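Local structure of putative 5-dehydro-2-deoxygluconokinase (Bacillus halodurans C-125, 2QCV) at residues A20-N25 and G73-S78; S54-L59 and M313-E318; A68-G73 and G96-L101; L142-T147 and V172-D177; S200-G205 and S233-V238. The protein probably catalyses the ATP-dependent phosphorylation of 5-dehydro-2-deoxy-D-gluconate, a step in the breakdown of myo-inositol to acetyl-CoA. One frame throughout, in Å; residues are numbered along the deposited sequence.

Contact 1: residues A20-N25 and G73-S78; sequences ACIDLN and GRFIES
Helix 71-82 crosses the start of strand 21-26 almost at a right angle. The axes of the two short segments run at 95° and come within 8.7 Å of each other. Ile76 has the largest share of the contact. Its CG1 lies beside the backbone N and its CG2 is anti to that N. The chain then runs extended at chi2 (157°) and sends CD1 onto the backbone at the start of the strand. Ile76 CD1 rests 3.6 Å from Ala20 O and 3.7 Å from Cys21 O. The other branch goes to the side chain before the strand: Ile76 CG2 meets Ala20 CB at 3.7 Å. Ile22 has the same choice at chi1 but is folded at chi2 (-63°). This bend brings its CD1 to the helix, although its CB does not point there. Ile22 CD1 approaches Phe75 CD2 to 3.7 Å, at the edge of the ring and near its plane. Ile22 CD1 also lies 4.0 Å from Ile76 CG1, so it sits between two helix residues. Phe75 CB points to the strand, and with CG anti to the backbone N the CD2 edge of the ring meets Ile22. Lys41 makes a cation-pi contact with this ring, and Met37 of the second subunit also packs on Phe75. The strand belongs to the small sheet that in ribokinase-type kinases typically forms a lid and a dimer surface. Its backbone bonds run to neighbours such as Gly44 and Ala102. No hydrogen bond joins the two segments, so apolar packing, shape rather than polar pairing, matches helix to strand.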
# COMPACT_ATOMS: atom_id res chain seq x y z
N ALA A 20 15.57 16.52 6.01
CA ALA A 20 15.39 17.66 6.90
C ALA A 20 13.99 17.50 7.47
O ALA A 20 13.00 17.40 6.72
CB ALA A 20 15.53 18.98 6.17
N CYS A 21 13.90 17.36 8.80
CA CYS A 21 12.61 17.11 9.40
C CYS A 21 12.43 17.98 10.66
O CYS A 21 13.15 18.93 10.87
CB CYS A 21 12.48 15.61 9.70
SG CYS A 21 13.63 15.06 10.86
N ILE A 22 11.41 17.65 11.43
CA ILE A 22 11.13 18.35 12.69
C ILE A 22 11.54 17.49 13.87
O ILE A 22 11.13 16.33 13.99
CB ILE A 22 9.64 18.67 12.81
CG1 ILE A 22 9.21 19.60 11.66
CG2 ILE A 22 9.30 19.34 14.22
CD1 ILE A 22 9.92 20.95 11.71
N ASP A 23 12.31 18.08 14.75
CA ASP A 23 12.57 17.51 16.07
C ASP A 23 11.70 18.26 17.09
O ASP A 23 11.59 19.50 17.07
CB ASP A 23 14.03 17.65 16.45
CG ASP A 23 14.95 16.66 15.75
OD1 ASP A 23 14.48 15.81 14.97
OD2 ASP A 23 16.15 16.76 16.00
N LEU A 24 11.06 17.49 17.95
CA LEU A 24 10.25 18.01 19.04
C LEU A 24 10.93 17.54 20.32
O LEU A 24 10.82 16.40 20.73
CB LEU A 24 8.81 17.54 18.89
CG LEU A 24 8.11 18.23 17.69
CD1 LEU A 24 6.92 17.46 17.13
CD2 LEU A 24 7.71 19.62 18.07
N ASN A 25 11.66 18.47 20.91
CA ASN A 25 12.46 18.22 22.07
C ASN A 25 11.74 18.51 23.37
O ASN A 25 11.21 19.59 23.57
CB ASN A 25 13.71 19.08 21.99
CG ASN A 25 14.57 18.70 20.80
OD1 ASN A 25 14.83 19.53 19.94
ND2 ASN A 25 14.96 17.42 20.73
N GLY A 73 7.27 22.18 6.65
CA GLY A 73 8.20 22.34 5.54
C GLY A 73 8.63 23.79 5.40
O GLY A 73 9.78 24.06 5.20
N ARG A 74 7.71 24.74 5.53
CA ARG A 74 8.09 26.15 5.39
C ARG A 74 8.97 26.63 6.52
O ARG A 74 9.87 27.45 6.31
CB ARG A 74 6.88 27.04 5.23
CG ARG A 74 6.13 26.74 3.99
CD ARG A 74 5.05 27.76 3.70
NE ARG A 74 3.91 27.71 4.63
CZ ARG A 74 2.84 26.92 4.48
NH1 ARG A 74 2.73 26.08 3.47
NH2 ARG A 74 1.86 27.01 5.36
N PHE A 75 8.75 26.12 7.73
CA PHE A 75 9.66 26.40 8.82
C PHE A 75 11.07 25.90 8.56
O PHE A 75 12.06 26.61 8.83
CB PHE A 75 9.15 25.82 10.13
CG PHE A 75 10.18 25.77 11.21
CD1 PHE A 75 10.59 26.93 11.86
CD2 PHE A 75 10.78 24.55 11.56
CE1 PHE A 75 11.57 26.88 12.83
CE2 PHE A 75 11.75 24.49 12.54
CZ PHE A 75 12.15 25.64 13.18
N ILE A 76 11.18 24.67 8.08
CA ILE A 76 12.48 24.05 7.79
C ILE A 76 13.20 24.93 6.76
O ILE A 76 14.36 25.28 6.95
CB ILE A 76 12.34 22.62 7.25
CG1 ILE A 76 11.99 21.62 8.38
CG2 ILE A 76 13.63 22.14 6.58
CD1 ILE A 76 11.31 20.34 7.93
N GLU A 77 12.52 25.32 5.69
CA GLU A 77 13.16 26.15 4.66
C GLU A 77 13.59 27.50 5.23
O GLU A 77 14.69 27.96 5.01
CB GLU A 77 12.23 26.38 3.45
CG GLU A 77 12.89 27.09 2.25
CD GLU A 77 13.06 28.59 2.42
OE1 GLU A 77 12.21 29.25 3.11
OE2 GLU A 77 14.06 29.14 1.87
N SER A 78 12.69 28.14 5.98
CA SER A 78 12.97 29.46 6.52
C SER A 78 14.09 29.46 7.54
O SER A 78 14.91 30.39 7.56
CB SER A 78 11.69 30.06 7.10
OG SER A 78 10.73 30.16 6.06

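Contact 2: residues S54-L59 and M313-E318; sequences SSKLGL and MPSVEE
Glu318 OE1 is the best-held polar atom, with one good hydrogen bond and two weak partners. The good one comes from Ser315 N at 3.0 Å, with an angle of 165° at the hydrogen, onto the anti lone pair of Glu318 OE1. The weak ones are Ser315 OG and a long ion pair with Lys306. The bond is returned: Glu318 N donates to Ser315 OG at 3.0 Å and 157°. Together they make a capping box at the N-terminus of helix 316-325, with Ser315 as N-cap. Its OG takes the crowded position between backbone N and carbonyl carbon, which turns it to the helix end.

Lys56, near the end of helix 46-56, reaches over the approach to this cap. Its CG is anti to the backbone N, and the chain bends at each later torsion. Lys56 CG passes 3.3 Å from Pro314 O. Lys56 NZ donates to Met313 O at 3.0 Å, in the carbonyl plane. Met313 is a selenomethionine in this crystal. The ammonium lies near Glu318 but beyond salt-bridge range, so it probably adds a mild attraction.

A water joins the two backbones. It donates to Lys56 O at 2.7 Å and accepts from Val316 N at 2.9 Å. Gly58, with positive phi, closes helix 46-56 in a Schellman motif. Tyr281 of helix 271-284 and Ile319 also touch Leu57. Leu57 CG is anti to its carbonyl carbon, and Leu57 CD2 touches Val316 CG2 at 3.7 Å.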
# COMPACT_ATOMS: atom_id res chain seq x y z
N SER A 54 27.52 23.11 10.06
CA SER A 54 28.56 23.61 9.20
C SER A 54 28.44 25.11 8.97
O SER A 54 29.46 25.81 8.97
CB SER A 54 28.53 22.89 7.83
OG SER A 54 28.84 21.51 8.00
N SER A 55 27.22 25.60 8.78
CA SER A 55 27.01 27.03 8.52
C SER A 55 27.39 27.82 9.75
O SER A 55 27.98 28.87 9.64
CB SER A 55 25.55 27.34 8.15
OG SER A 55 25.47 28.64 7.60
N LYS A 56 27.07 27.28 10.93
CA LYS A 56 27.43 27.92 12.20
C LYS A 56 28.95 28.04 12.34
O LYS A 56 29.43 29.02 12.89
CB LYS A 56 26.78 27.16 13.36
CG LYS A 56 27.22 27.55 14.80
CD LYS A 56 26.66 28.89 15.25
CE LYS A 56 26.20 28.86 16.72
NZ LYS A 56 27.34 28.79 17.67
N LEU A 57 29.71 27.09 11.80
CA LEU A 57 31.18 27.19 11.74
C LEU A 57 31.72 28.10 10.64
O LEU A 57 32.90 28.33 10.57
CB LEU A 57 31.85 25.83 11.58
CG LEU A 57 31.41 24.80 12.61
CD1 LEU A 57 32.12 23.46 12.38
CD2 LEU A 57 31.60 25.33 14.03
N GLY A 58 30.84 28.63 9.81
CA GLY A 58 31.23 29.52 8.74
C GLY A 58 31.42 28.86 7.38
O GLY A 58 31.89 29.51 6.46
N LEU A 59 31.07 27.58 7.22
CA LEU A 59 31.16 26.96 5.89
C LEU A 59 29.97 27.40 5.08
O LEU A 59 28.93 27.73 5.65
CB LEU A 59 31.18 25.44 5.99
CG LEU A 59 32.36 24.79 6.76
CD1 LEU A 59 32.22 23.29 6.77
CD2 LEU A 59 33.69 25.18 6.21
N MSE A 313 23.93 24.66 18.35
CA MSE A 313 25.14 24.05 17.92
C MSE A 313 26.43 24.78 18.17
O MSE A 313 26.40 26.00 18.29
CB MSE A 313 25.09 22.59 17.58
CG MSE A 313 23.83 22.08 16.93
SE MSE A 313 24.10 21.98 15.05
CE MSE A 313 25.95 20.93 14.93
N PRO A 314 27.54 24.05 18.36
CA PRO A 314 28.78 24.73 18.76
C PRO A 314 29.28 25.78 17.79
O PRO A 314 29.14 25.63 16.59
CB PRO A 314 29.79 23.57 18.84
CG PRO A 314 28.97 22.40 19.07
CD PRO A 314 27.74 22.59 18.31
N SER A 315 29.90 26.84 18.33
CA SER A 315 30.72 27.75 17.56
C SER A 315 32.16 27.25 17.45
O SER A 315 32.61 26.45 18.28
CB SER A 315 30.81 29.13 18.23
OG SER A 315 31.36 28.97 19.51
N VAL A 316 32.88 27.74 16.46
CA VAL A 316 34.34 27.48 16.34
C VAL A 316 35.07 27.86 17.63
O VAL A 316 35.93 27.11 18.13
CB VAL A 316 34.96 28.25 15.17
CG1 VAL A 316 36.51 28.19 15.23
CG2 VAL A 316 34.49 27.70 13.85
N GLU A 317 34.73 29.03 18.19
CA GLU A 317 35.33 29.46 19.46
C GLU A 317 35.09 28.48 20.61
O GLU A 317 36.02 28.21 21.37
CB GLU A 317 34.79 30.85 19.84
CG GLU A 317 35.26 31.96 18.90
CD GLU A 317 34.56 32.00 17.54
OE1 GLU A 317 33.44 31.42 17.37
OE2 GLU A 317 35.14 32.63 16.63
N GLU A 318 33.87 27.97 20.74
CA GLU A 318 33.56 27.01 21.80
C GLU A 318 34.34 25.71 21.59
O GLU A 318 34.88 25.15 22.54
CB GLU A 318 32.08 26.65 21.85
CG GLU A 318 31.22 27.72 22.43
CD GLU A 318 29.74 27.42 22.28
OE1 GLU A 318 29.33 26.88 21.23
OE2 GLU A 318 28.99 27.73 23.23
O HOH W 1 31.28 29.52 14.78

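Contact 3: residues A68-G73 and G96-L101; sequences ADDQHG and GHKTGL
Thr99 OG1 sits in the middle of the first shell. It meets Ala68 CB at 3.3 Å and His72 CB at 3.5 Å. The hydroxyl is anti to its own carbonyl carbon, which turns it to the 68-73 segment. A water lies 2.6 Å from Thr99 OG1 and accepts from Ala68 N at 2.8 Å. No direct hydrogen bond joins the segments, so waters do the bridging. A second one donates to Asp70 OD2 at 2.6 Å and accepts from Thr99 N at 2.8 Å. A third accepts from Asp69 N and donates to His97 O.

Asp70 is the N-cap of helix 71-82. Its CG stands in the crowded position between backbone N and carbonyl carbon. From there Asp70 OD1 takes Gly73 N at 3.1 Å, nearly along the C-O axis and at 167°, with a weaker bond from His72 N. An alanine here would remove the carboxylate, and would probably loosen both the helix cap and the water bridge to Thr99.

Further out, His72 CD2 lies 4.2 Å from Leu101 CD2, the two side chains crossing at about a right angle. The His72 ring stands edge-to-face with Phe103 of the second subunit. Tyr117 OH of that subunit is hydrogen-bonded to Thr99 O. Elsewhere in the loop, His97 ND1 is hydrogen-bonded to Asp93 and its ring stacks with Tyr125.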
# COMPACT_ATOMS: atom_id res chain seq x y z
N ALA A 68 7.66 19.03 3.04
CA ALA A 68 6.19 19.04 2.94
C ALA A 68 5.68 20.43 2.54
O ALA A 68 6.32 21.45 2.79
CB ALA A 68 5.58 18.62 4.30
N ASP A 69 4.54 20.45 1.89
CA ASP A 69 3.86 21.69 1.52
C ASP A 69 2.95 22.12 2.64
O ASP A 69 1.72 22.10 2.51
CB ASP A 69 3.04 21.41 0.27
CG ASP A 69 2.48 22.66 -0.35
OD1 ASP A 69 2.99 23.76 -0.08
OD2 ASP A 69 1.50 22.51 -1.10
N ASP A 70 3.57 22.52 3.73
CA ASP A 70 2.86 22.91 4.93
C ASP A 70 3.75 23.73 5.86
O ASP A 70 4.89 24.06 5.51
CB ASP A 70 2.25 21.69 5.64
CG ASP A 70 3.29 20.72 6.21
OD1 ASP A 70 4.42 21.08 6.57
OD2 ASP A 70 2.94 19.53 6.31
N GLN A 71 3.22 24.06 7.04
CA GLN A 71 3.97 24.90 7.99
C GLN A 71 5.25 24.28 8.50
O GLN A 71 6.19 25.00 8.83
CB GLN A 71 3.11 25.30 9.19
CG GLN A 71 1.85 26.08 8.79
CD GLN A 71 0.64 25.22 8.58
OE1 GLN A 71 0.73 24.12 8.06
NE2 GLN A 71 -0.54 25.75 8.98
N HIS A 72 5.31 22.96 8.57
CA HIS A 72 6.56 22.36 8.99
C HIS A 72 7.64 22.47 7.88
O HIS A 72 8.77 22.84 8.15
CB HIS A 72 6.34 20.91 9.41
CG HIS A 72 5.67 20.76 10.74
ND1 HIS A 72 5.66 21.75 11.69
CD2 HIS A 72 5.07 19.69 11.30
CE1 HIS A 72 5.01 21.33 12.76
NE2 HIS A 72 4.66 20.07 12.56
N GLY A 73 7.27 22.18 6.65
CA GLY A 73 8.20 22.34 5.54
C GLY A 73 8.63 23.79 5.40
O GLY A 73 9.78 24.06 5.20
N GLY A 96 1.00 15.48 -0.86
CA GLY A 96 0.39 15.41 0.47
C GLY A 96 1.22 14.71 1.53
O GLY A 96 0.75 14.43 2.61
N HIS A 97 2.48 14.42 1.23
CA HIS A 97 3.33 13.76 2.23
C HIS A 97 3.75 14.70 3.36
O HIS A 97 4.02 15.86 3.14
CB HIS A 97 4.57 13.15 1.58
CG HIS A 97 4.25 12.12 0.55
ND1 HIS A 97 4.63 12.25 -0.77
CD2 HIS A 97 3.55 10.96 0.64
CE1 HIS A 97 4.20 11.20 -1.44
NE2 HIS A 97 3.54 10.40 -0.62
N LYS A 98 3.77 14.16 4.57
CA LYS A 98 4.10 14.89 5.79
C LYS A 98 5.59 14.86 6.09
O LYS A 98 6.30 13.95 5.67
CB LYS A 98 3.37 14.25 6.99
CG LYS A 98 1.89 14.15 6.83
CD LYS A 98 1.22 15.48 6.88
CE LYS A 98 -0.28 15.30 6.59
NZ LYS A 98 -0.97 16.56 6.72
N THR A 99 6.03 15.84 6.87
CA THR A 99 7.39 15.90 7.38
C THR A 99 7.62 14.85 8.44
O THR A 99 6.78 14.63 9.31
CB THR A 99 7.66 17.31 8.01
OG1 THR A 99 7.20 18.35 7.12
CG2 THR A 99 9.16 17.51 8.36
N GLY A 100 8.77 14.18 8.41
CA GLY A 100 9.06 13.27 9.52
C GLY A 100 9.19 14.02 10.83
O GLY A 100 9.53 15.21 10.85
N LEU A 101 8.91 13.33 11.93
CA LEU A 101 8.89 13.94 13.27
C LEU A 101 9.68 13.06 14.21
O LEU A 101 9.52 11.82 14.22
CB LEU A 101 7.47 14.04 13.85
CG LEU A 101 6.42 14.85 13.09
CD1 LEU A 101 5.02 14.72 13.73
CD2 LEU A 101 6.85 16.30 13.00
O HOH W 2 9.13 18.99 5.48
O HOH W 3 3.42 17.78 1.43
O HOH W 4 4.58 18.11 7.79

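Contact 4: residues L142-T147 and V172-D177; sequences LLVSGT and VVFELD
The tight part is a pair of parallel strands, 139-145 and 171-175, near the chain's centre. Three backbone hydrogen bonds join the strands, and Gly146 N, just past the first strand, adds a fourth. All four run nearly along the C=O axes. The straightest is Val144 N to Val173 O, 2.8 Å and 175°. On one face Leu143 CD2 meets Val173 CG1 at 3.6 Å, both chains anti to their backbone N. On the other face Phe174 lays its edge against the strand and the following turn: Phe174 CD1 is 3.6 Å from Val144 O, and Phe174 CE1 is 3.7 Å from Gly146 CA. Leu176 CD2 lies over one face of that ring, near the rim.

Past the strands the regular pairing ends and the contact turns polar, with partly exposed Asp177 on the more open side. Its CG is anti to the backbone N, which places Asp177 OD2 2.7 Å from Thr147 OG1. Thr147 N adds only a weak bond to Asp177 OD2.

This is a beta-alpha-beta unit of the ribokinase-type core. Helix 154-167 links the strands and covers Leu142, Val144 and Val172, while helix 46-56 packs against Leu143, Ser145 and Glu175.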
# COMPACT_ATOMS: atom_id res chain seq x y z
N LEU A 142 30.05 16.36 -1.36
CA LEU A 142 28.67 15.89 -1.26
C LEU A 142 28.59 14.99 -0.05
O LEU A 142 29.28 13.98 0.03
CB LEU A 142 28.23 15.11 -2.51
CG LEU A 142 26.80 14.52 -2.47
CD1 LEU A 142 25.75 15.66 -2.64
CD2 LEU A 142 26.61 13.40 -3.49
N LEU A 143 27.75 15.37 0.90
CA LEU A 143 27.55 14.58 2.10
C LEU A 143 26.27 13.74 1.91
O LEU A 143 25.18 14.26 1.71
CB LEU A 143 27.42 15.51 3.33
CG LEU A 143 27.33 14.89 4.75
CD1 LEU A 143 26.09 14.04 4.99
CD2 LEU A 143 28.56 14.12 5.11
N VAL A 144 26.45 12.45 1.93
CA VAL A 144 25.36 11.48 1.79
C VAL A 144 25.08 10.86 3.15
O VAL A 144 26.02 10.39 3.80
CB VAL A 144 25.80 10.39 0.83
CG1 VAL A 144 24.74 9.25 0.79
CG2 VAL A 144 26.10 11.01 -0.58
N SER A 145 23.85 10.91 3.62
CA SER A 145 23.51 10.21 4.85
C SER A 145 22.87 8.84 4.53
O SER A 145 22.06 8.69 3.57
CB SER A 145 22.65 11.08 5.81
OG SER A 145 23.42 12.16 6.39
N GLY A 146 23.26 7.84 5.30
CA GLY A 146 22.77 6.49 5.11
C GLY A 146 21.27 6.29 5.13
O GLY A 146 20.74 5.45 4.39
N THR A 147 20.56 7.04 5.96
CA THR A 147 19.12 6.83 6.08
C THR A 147 18.40 7.20 4.79
O THR A 147 17.33 6.66 4.50
CB THR A 147 18.54 7.57 7.31
OG1 THR A 147 19.16 7.01 8.47
CG2 THR A 147 17.03 7.41 7.41
N VAL A 172 32.87 12.72 -2.30
CA VAL A 172 31.66 12.06 -1.73
C VAL A 172 32.00 11.59 -0.34
O VAL A 172 32.94 10.80 -0.15
CB VAL A 172 31.17 10.89 -2.62
CG1 VAL A 172 29.99 10.10 -1.96
CG2 VAL A 172 30.74 11.45 -4.02
N VAL A 173 31.27 12.16 0.61
CA VAL A 173 31.41 11.84 2.01
C VAL A 173 30.17 11.09 2.48
O VAL A 173 29.03 11.60 2.41
CB VAL A 173 31.63 13.12 2.90
CG1 VAL A 173 31.82 12.70 4.38
CG2 VAL A 173 32.78 14.02 2.40
N PHE A 174 30.38 9.86 2.94
CA PHE A 174 29.28 8.99 3.33
C PHE A 174 29.25 8.91 4.85
O PHE A 174 30.17 8.36 5.46
CB PHE A 174 29.46 7.60 2.70
CG PHE A 174 28.32 6.62 2.93
CD1 PHE A 174 26.99 7.02 3.16
CD2 PHE A 174 28.60 5.25 2.90
CE1 PHE A 174 26.00 6.05 3.34
CE2 PHE A 174 27.61 4.30 3.07
CZ PHE A 174 26.34 4.70 3.32
N GLU A 175 28.17 9.45 5.43
CA GLU A 175 27.94 9.40 6.85
C GLU A 175 26.96 8.27 7.13
O GLU A 175 25.81 8.30 6.69
CB GLU A 175 27.41 10.75 7.32
CG GLU A 175 27.92 11.17 8.68
CD GLU A 175 27.39 10.33 9.79
OE1 GLU A 175 26.33 9.71 9.61
OE2 GLU A 175 28.01 10.33 10.86
N LEU A 176 27.39 7.28 7.92
CA LEU A 176 26.67 6.03 7.98
C LEU A 176 25.32 6.14 8.70
O LEU A 176 24.40 5.45 8.28
CB LEU A 176 27.51 4.88 8.57
CG LEU A 176 28.77 4.46 7.78
CD1 LEU A 176 29.36 3.14 8.35
CD2 LEU A 176 28.44 4.28 6.30
N ASP A 177 25.17 7.01 9.70
CA ASP A 177 23.83 7.45 10.19
C ASP A 177 22.84 6.31 10.25
O ASP A 177 21.93 6.30 9.46
CB ASP A 177 23.22 8.50 9.17
CG ASP A 177 21.76 8.95 9.53
OD1 ASP A 177 21.49 9.18 10.75
OD2 ASP A 177 20.92 9.04 8.59

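Contact 5: residues S200-G205 and S233-V238; sequences SDIVIG and SPELIV
Ile202 has CG2 anti to its backbone N (chi1 -54°), and Leu236 has CG anti to its own (chi1 -180°). In the parallel pairing of Ile202 with Leu236, these torsions bring Ile202 CG2 to 3.9 Å from Leu236 CD2, the chains side by side. On the opposite face, Val203 CG2 is anti to its carbonyl carbon and meets Pro234 CG at 4.0 Å. Ile204 and Val238 repeat the side-by-side pairing on the face of Ile202. An alanine at Ile202 would lack both gamma branches and would probably weaken the packing on Leu236 and on Leu283 of helix 271-284.

The strands 202-206 and 236-240 are parallel neighbours in the large sheet of the ribokinase-type fold. Their backbone bonds alternate in the parallel manner. The straightest is Val238 N to Val203 O, 2.8 Å and 176°. Where the pair begins, Asp201 O takes two N-H groups. Glu235 N comes in on a lone pair of Asp201 O at 2.9 Å, and Leu236 N lies nearly along the C=O axis at 3.3 Å from Asp201 O.

Asp201 uses both carboxylate oxygens. OD2 accepts from Val172 N of the next strand. A water donates to Asp201 OD1 at 2.5 Å and to Ser233 O at 2.6 Å. The nearby carboxylate of Glu235 carries a like charge, but its OE2 forms a salt bridge with Lys171.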
# COMPACT_ATOMS: atom_id res chain seq x y z
N SER A 200 32.45 5.78 -2.39
CA SER A 200 32.69 7.06 -1.69
C SER A 200 34.17 7.34 -1.49
O SER A 200 34.98 6.43 -1.50
CB SER A 200 32.00 7.02 -0.31
OG SER A 200 30.61 6.90 -0.48
N ASP A 201 34.49 8.61 -1.25
CA ASP A 201 35.86 9.07 -1.02
C ASP A 201 36.22 9.08 0.47
O ASP A 201 37.34 8.74 0.87
CB ASP A 201 35.99 10.46 -1.63
CG ASP A 201 35.76 10.44 -3.09
OD1 ASP A 201 36.46 9.69 -3.77
OD2 ASP A 201 34.86 11.14 -3.58
N ILE A 202 35.24 9.45 1.28
CA ILE A 202 35.38 9.49 2.74
C ILE A 202 34.17 8.82 3.34
O ILE A 202 33.03 9.12 2.96
CB ILE A 202 35.47 10.96 3.29
CG1 ILE A 202 36.59 11.74 2.59
CG2 ILE A 202 35.61 10.95 4.82
CD1 ILE A 202 36.68 13.26 2.96
N VAL A 203 34.41 7.92 4.29
CA VAL A 203 33.34 7.23 4.99
C VAL A 203 33.51 7.43 6.48
O VAL A 203 34.61 7.20 7.01
CB VAL A 203 33.30 5.70 4.67
CG1 VAL A 203 32.05 5.06 5.25
CG2 VAL A 203 33.35 5.50 3.14
N ILE A 204 32.44 7.89 7.15
CA ILE A 204 32.46 8.23 8.58
C ILE A 204 31.34 7.49 9.26
O ILE A 204 30.20 7.59 8.82
CB ILE A 204 32.24 9.74 8.81
CG1 ILE A 204 33.28 10.57 8.05
CG2 ILE A 204 32.29 10.03 10.31
CD1 ILE A 204 33.02 12.09 8.09
N GLY A 205 31.63 6.75 10.33
CA GLY A 205 30.60 6.00 11.04
C GLY A 205 31.12 5.45 12.34
O GLY A 205 32.33 5.46 12.57
N SER A 233 36.82 2.77 -3.68
CA SER A 233 37.09 4.19 -3.78
C SER A 233 37.64 4.91 -2.54
O SER A 233 38.37 5.88 -2.70
CB SER A 233 35.84 4.94 -4.25
OG SER A 233 35.49 4.54 -5.56
N PRO A 234 37.23 4.55 -1.31
CA PRO A 234 37.66 5.42 -0.20
C PRO A 234 39.14 5.67 -0.08
O PRO A 234 39.96 4.75 -0.29
CB PRO A 234 37.12 4.70 1.04
CG PRO A 234 35.91 4.02 0.52
CD PRO A 234 36.29 3.52 -0.83
N GLU A 235 39.46 6.93 0.24
CA GLU A 235 40.84 7.38 0.57
C GLU A 235 40.97 7.69 2.07
O GLU A 235 42.06 7.75 2.58
CB GLU A 235 41.17 8.64 -0.26
CG GLU A 235 40.43 9.90 0.24
CD GLU A 235 40.40 11.11 -0.75
OE1 GLU A 235 40.90 10.95 -1.88
OE2 GLU A 235 39.90 12.21 -0.34
N LEU A 236 39.84 7.80 2.77
CA LEU A 236 39.79 8.15 4.19
C LEU A 236 38.62 7.50 4.85
O LEU A 236 37.48 7.65 4.39
CB LEU A 236 39.68 9.67 4.39
CG LEU A 236 39.62 10.21 5.83
CD1 LEU A 236 40.91 9.89 6.70
CD2 LEU A 236 39.36 11.70 5.79
N ILE A 237 38.87 6.77 5.94
CA ILE A 237 37.81 6.08 6.65
C ILE A 237 37.93 6.46 8.11
O ILE A 237 39.03 6.35 8.71
CB ILE A 237 37.94 4.53 6.47
CG1 ILE A 237 37.87 4.15 4.99
CG2 ILE A 237 36.93 3.75 7.33
CD1 ILE A 237 38.29 2.73 4.65
N VAL A 238 36.84 6.96 8.66
CA VAL A 238 36.81 7.38 10.07
C VAL A 238 35.87 6.48 10.87
O VAL A 238 34.69 6.39 10.56
CB VAL A 238 36.39 8.85 10.20
CG1 VAL A 238 36.33 9.25 11.68
CG2 VAL A 238 37.36 9.79 9.36
O HOH W 5 38.54 8.37 -3.38

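Contacts 4 and 5 form one block, their centres 10 Å apart in the large sheet. Strands 171-175 and 202-206 are neighbours there: Phe174 N lies 2.8 Å from Ile202 O, a probable hydrogen bond. Contacts 1 and 3 form a second block, with centres 8 Å apart. They share Gly73 and helix 71-82, and both touch the second subunit. Contacts 3 and 5 lie on opposite sides of the chain's centre, about 33 Å between centres. Contact 2 joins residues far apart in sequence and is about 20 Å, centre to centre, from contacts 1 and 4. The triethylene glycol beside Glu175, probably from the crystallisation liquor, may mark a pocket at contact 4.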